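Local coordinates for cyanophage-like gp41-1 intein (Metagenome, PDB 6QAZ), which is a single-chain form of a naturally split intein, which probably splices proteins by excising itself and joining its flanking sequences with a peptide bond, at residues P69-E83 with C86-I100. Residues are numbered along the deposited sequence; the frame is centred on the assembly and turned at random. Where two conformers were deposited one is given.
Sequences PTQTGEMNISGGLKE and CLYVKEMMLKKILKI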
# COMPACT_ATOMS: atom_id res chain seq x y z
N PRO A 69 2.47 -3.97 6.90
CA PRO A 69 2.47 -4.92 8.00
C PRO A 69 3.25 -6.15 7.60
O PRO A 69 3.15 -6.65 6.48
CB PRO A 69 1.00 -5.22 8.25
CG PRO A 69 0.29 -4.81 7.03
CD PRO A 69 1.13 -3.76 6.35
N THR A 70 4.02 -6.67 8.54
CA THR A 70 4.79 -7.91 8.38
C THR A 70 4.63 -8.70 9.68
O THR A 70 4.14 -8.20 10.68
CB THR A 70 6.27 -7.65 8.09
OG1 THR A 70 6.98 -7.36 9.31
CG2 THR A 70 6.51 -6.59 7.04
N GLN A 71 5.17 -9.91 9.68
CA GLN A 71 5.17 -10.71 10.91
C GLN A 71 5.97 -10.07 12.04
O GLN A 71 5.75 -10.45 13.21
CB GLN A 71 5.74 -12.10 10.62
CG GLN A 71 4.78 -12.96 9.79
CD GLN A 71 5.47 -14.19 9.24
OE1 GLN A 71 6.32 -14.08 8.37
NE2 GLN A 71 5.14 -15.33 9.80
N THR A 72 6.87 -9.16 11.75
CA THR A 72 7.63 -8.48 12.82
C THR A 72 7.10 -7.10 13.14
O THR A 72 7.65 -6.46 14.05
CB THR A 72 9.11 -8.42 12.43
OG1 THR A 72 9.27 -7.61 11.27
CG2 THR A 72 9.70 -9.79 12.20
N GLY A 73 6.02 -6.67 12.53
CA GLY A 73 5.51 -5.31 12.69
C GLY A 73 5.59 -4.54 11.39
O GLY A 73 5.97 -5.05 10.34
N GLU A 74 5.22 -3.27 11.47
CA GLU A 74 5.24 -2.42 10.27
C GLU A 74 6.68 -2.20 9.82
O GLU A 74 7.55 -1.93 10.64
CB GLU A 74 4.59 -1.07 10.56
CG GLU A 74 3.10 -1.18 10.80
CD GLU A 74 2.28 -1.44 9.54
OE1 GLU A 74 2.78 -1.30 8.45
OE2 GLU A 74 1.08 -1.79 9.68
N MET A 75 6.91 -2.27 8.52
CA MET A 75 8.24 -2.07 7.96
C MET A 75 8.15 -1.32 6.65
O MET A 75 7.19 -1.50 5.89
CB MET A 75 8.92 -3.43 7.79
CG MET A 75 10.41 -3.30 7.75
SD MET A 75 11.31 -4.83 7.54
CE MET A 75 10.92 -5.67 9.07
N ASN A 76 9.19 -0.55 6.35
CA ASN A 76 9.32 0.14 5.07
C ASN A 76 10.67 -0.21 4.45
O ASN A 76 11.54 -0.79 5.09
CB ASN A 76 9.09 1.64 5.18
CG ASN A 76 9.90 2.32 6.27
OD1 ASN A 76 10.92 1.78 6.72
ND2 ASN A 76 9.46 3.48 6.71
N ILE A 77 10.83 0.14 3.19
CA ILE A 77 12.09 -0.13 2.48
C ILE A 77 13.23 0.58 3.19
O ILE A 77 14.32 -0.03 3.38
CB ILE A 77 11.96 0.23 0.99
CG1 ILE A 77 10.99 -0.75 0.32
CG2 ILE A 77 13.30 0.27 0.29
CD1 ILE A 77 10.51 -0.27 -1.05
N SER A 78 13.05 1.81 3.61
CA SER A 78 14.16 2.54 4.28
C SER A 78 14.56 1.82 5.56
O SER A 78 15.72 1.95 5.97
CB SER A 78 13.79 3.96 4.54
OG SER A 78 12.73 4.03 5.48
N GLY A 79 13.63 1.13 6.19
CA GLY A 79 13.85 0.39 7.45
C GLY A 79 14.18 -1.06 7.26
O GLY A 79 14.25 -1.77 8.27
N GLY A 80 14.47 -1.50 6.05
CA GLY A 80 15.00 -2.85 5.82
C GLY A 80 14.03 -3.84 5.23
O GLY A 80 14.38 -5.02 5.10
N LEU A 81 12.82 -3.43 4.84
CA LEU A 81 11.93 -4.39 4.14
C LEU A 81 12.66 -4.87 2.89
O LEU A 81 13.15 -4.05 2.12
CB LEU A 81 10.64 -3.69 3.76
CG LEU A 81 9.58 -4.58 3.12
CD1 LEU A 81 9.09 -5.64 4.11
CD2 LEU A 81 8.42 -3.74 2.68
N LYS A 82 12.76 -6.18 2.70
CA LYS A 82 13.60 -6.72 1.61
C LYS A 82 13.07 -8.07 1.15
O LYS A 82 12.25 -8.74 1.79
CB LYS A 82 15.03 -6.86 2.08
CG LYS A 82 15.16 -7.81 3.22
CD LYS A 82 16.61 -8.01 3.65
CE LYS A 82 17.34 -6.77 4.15
NZ LYS A 82 16.81 -6.25 5.44
N GLU A 83 13.64 -8.44 0.03
CA GLU A 83 13.38 -9.76 -0.56
C GLU A 83 13.57 -10.84 0.50
O GLU A 83 14.52 -10.80 1.31
CB GLU A 83 14.27 -9.95 -1.77
CG GLU A 83 14.07 -8.88 -2.84
CD GLU A 83 15.26 -8.55 -3.73
OE1 GLU A 83 16.15 -9.44 -3.93
OE2 GLU A 83 15.32 -7.34 -4.15
N CYS A 86 8.04 -11.63 4.12
CA CYS A 86 6.69 -11.88 3.63
C CYS A 86 5.75 -10.72 3.95
O CYS A 86 5.80 -10.12 5.02
CB CYS A 86 6.09 -13.11 4.29
SG CYS A 86 6.97 -14.63 3.83
N LEU A 87 4.88 -10.44 2.98
CA LEU A 87 3.74 -9.55 3.15
C LEU A 87 2.47 -10.38 3.23
O LEU A 87 2.46 -11.54 2.88
CB LEU A 87 3.66 -8.52 2.03
CG LEU A 87 4.88 -7.62 1.87
CD1 LEU A 87 4.63 -6.54 0.84
CD2 LEU A 87 5.30 -6.99 3.20
N TYR A 88 1.38 -9.75 3.64
CA TYR A 88 0.06 -10.38 3.66
C TYR A 88 -0.68 -10.01 2.40
O TYR A 88 -0.71 -8.83 2.01
CB TYR A 88 -0.73 -9.93 4.88
CG TYR A 88 -0.12 -10.32 6.20
CD1 TYR A 88 -0.36 -11.57 6.75
CD2 TYR A 88 0.70 -9.45 6.89
CE1 TYR A 88 0.20 -11.92 7.97
CE2 TYR A 88 1.27 -9.79 8.11
CZ TYR A 88 1.02 -11.03 8.65
OH TYR A 88 1.64 -11.37 9.83
N VAL A 89 -1.34 -10.99 1.79
CA VAL A 89 -2.21 -10.75 0.64
C VAL A 89 -3.63 -11.10 1.04
O VAL A 89 -3.87 -11.75 2.04
CB VAL A 89 -1.77 -11.52 -0.61
CG1 VAL A 89 -0.36 -11.12 -0.99
CG2 VAL A 89 -1.94 -13.01 -0.50
N LYS A 90 -4.58 -10.69 0.24
CA LYS A 90 -5.97 -10.93 0.63
C LYS A 90 -6.17 -12.44 0.68
O LYS A 90 -5.78 -13.13 -0.24
CB LYS A 90 -6.95 -10.19 -0.27
CG LYS A 90 -8.38 -10.15 0.23
CD LYS A 90 -9.29 -9.28 -0.65
CE LYS A 90 -10.75 -9.59 -0.43
NZ LYS A 90 -11.59 -8.99 -1.50
N GLU A 91 -6.82 -13.04 1.68
CA GLU A 91 -7.10 -12.64 3.04
C GLU A 91 -6.08 -13.25 4.02
O GLU A 91 -6.13 -14.47 4.42
CB GLU A 91 -8.47 -13.14 3.49
CG GLU A 91 -9.05 -12.35 4.64
CD GLU A 91 -9.16 -10.86 4.34
OE1 GLU A 91 -9.80 -10.50 3.36
OE2 GLU A 91 -8.58 -10.09 5.04
N MET A 92 -5.26 -12.37 4.50
CA MET A 92 -4.17 -12.59 5.46
C MET A 92 -3.34 -13.83 5.13
O MET A 92 -2.94 -14.51 6.03
CB MET A 92 -4.75 -12.63 6.86
CG MET A 92 -5.35 -11.31 7.29
SD MET A 92 -4.15 -10.01 7.27
CE MET A 92 -3.11 -10.37 8.68
N MET A 93 -3.01 -14.02 3.86
CA MET A 93 -2.10 -15.12 3.45
C MET A 93 -0.67 -14.59 3.31
O MET A 93 -0.53 -13.59 2.64
CB MET A 93 -2.54 -15.74 2.11
CG MET A 93 -3.94 -16.31 2.15
SD MET A 93 -4.12 -17.71 3.29
CE MET A 93 -3.22 -18.96 2.38
N LEU A 94 0.35 -15.21 3.89
CA LEU A 94 1.72 -14.70 3.76
C LEU A 94 2.29 -15.06 2.40
O LEU A 94 2.15 -16.21 1.96
CB LEU A 94 2.55 -15.34 4.86
CG LEU A 94 2.30 -14.76 6.24
CD1 LEU A 94 2.76 -15.71 7.33
CD2 LEU A 94 2.94 -13.39 6.39
N LYS A 95 2.93 -14.11 1.76
CA LYS A 95 3.61 -14.33 0.48
C LYS A 95 4.97 -13.67 0.50
O LYS A 95 5.11 -12.50 0.92
CB LYS A 95 2.77 -13.80 -0.69
CG LYS A 95 1.48 -14.56 -0.93
CD LYS A 95 1.68 -15.97 -1.42
CE LYS A 95 0.39 -16.74 -1.47
NZ LYS A 95 0.63 -18.12 -1.94
N LYS A 96 5.96 -14.39 0.03
CA LYS A 96 7.34 -13.88 -0.02
C LYS A 96 7.47 -12.72 -0.99
O LYS A 96 6.97 -12.78 -2.11
CB LYS A 96 8.27 -15.00 -0.47
CG LYS A 96 8.58 -16.20 0.42
CD LYS A 96 9.70 -15.90 1.33
CE LYS A 96 9.85 -16.97 2.39
NZ LYS A 96 10.30 -18.27 1.83
N ILE A 97 8.27 -11.75 -0.59
CA ILE A 97 8.79 -10.72 -1.52
C ILE A 97 9.88 -11.36 -2.36
O ILE A 97 10.88 -11.82 -1.83
CB ILE A 97 9.32 -9.51 -0.76
CG1 ILE A 97 8.21 -8.82 0.04
CG2 ILE A 97 9.96 -8.53 -1.74
CD1 ILE A 97 8.72 -7.72 0.95
N LEU A 98 9.69 -11.38 -3.67
CA LEU A 98 10.72 -11.87 -4.60
C LEU A 98 11.72 -10.78 -4.95
O LEU A 98 12.91 -11.11 -5.12
CB LEU A 98 10.09 -12.36 -5.88
CG LEU A 98 9.29 -13.63 -5.84
CD1 LEU A 98 8.92 -14.03 -7.25
CD2 LEU A 98 9.99 -14.77 -5.15
N LYS A 99 11.25 -9.55 -5.14
CA LYS A 99 12.08 -8.47 -5.67
C LYS A 99 11.61 -7.17 -5.07
O LYS A 99 10.41 -6.96 -4.98
CB LYS A 99 11.98 -8.33 -7.20
CG LYS A 99 12.27 -9.53 -8.03
CD LYS A 99 11.94 -9.26 -9.46
CE LYS A 99 11.62 -10.55 -10.19
NZ LYS A 99 11.63 -10.42 -11.65
N ILE A 100 12.55 -6.29 -4.83
CA ILE A 100 12.27 -4.86 -4.65
C ILE A 100 13.16 -4.12 -5.63
O ILE A 100 14.39 -4.32 -5.63
CB ILE A 100 12.49 -4.41 -3.21
CG1 ILE A 100 11.65 -5.26 -2.26
CG2 ILE A 100 12.16 -2.92 -3.11
CD1 ILE A 100 11.61 -4.81 -0.85
O HOH W 1 1.51 -6.97 4.28
O HOH W 2 6.32 -11.23 7.47
O HOH W 3 9.00 -13.43 6.65
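In the all-beta intein fold, the turn-rich segment P69-E83 packs against the following beta hairpin, C86-I100, through an apolar patch, a water seam and, in one conformer of E83, a direct hydrogen bond. L81 CD1 meets I97 CD1 at 3.8 Å, the two side chains crossing at about a right angle, and also touches L87 CD2. CG of L81 lies anti to its backbone N (chi1 -176°), which carries the branch to these methyls. I77 CD1 rests on I100 CG2, 3.7 Å away. In that conformer E83 reaches along the strand, chain extended, and OE2 accepts a nearly straight bond from I100 N (3.0 Å, 165°), met on the anti side 31° out of the carboxylate plane. At the other end water intervenes: one molecule joins P69 O to Y88 N, and a second links Q71 N and OE1 to C86 O. The Q71 side chain runs squarely across that of Y88, with CG 3.5 Å from Y88 OH and NE2 beside L94 CD1. L94 CD2 and M92 CE lie over opposite faces of the Y88 ring, each displaced toward the rim. I97 also packs on strand 45-54, the hairpin's neighbour in the antiparallel sheet of the HINT (Hedgehog/intein) fold.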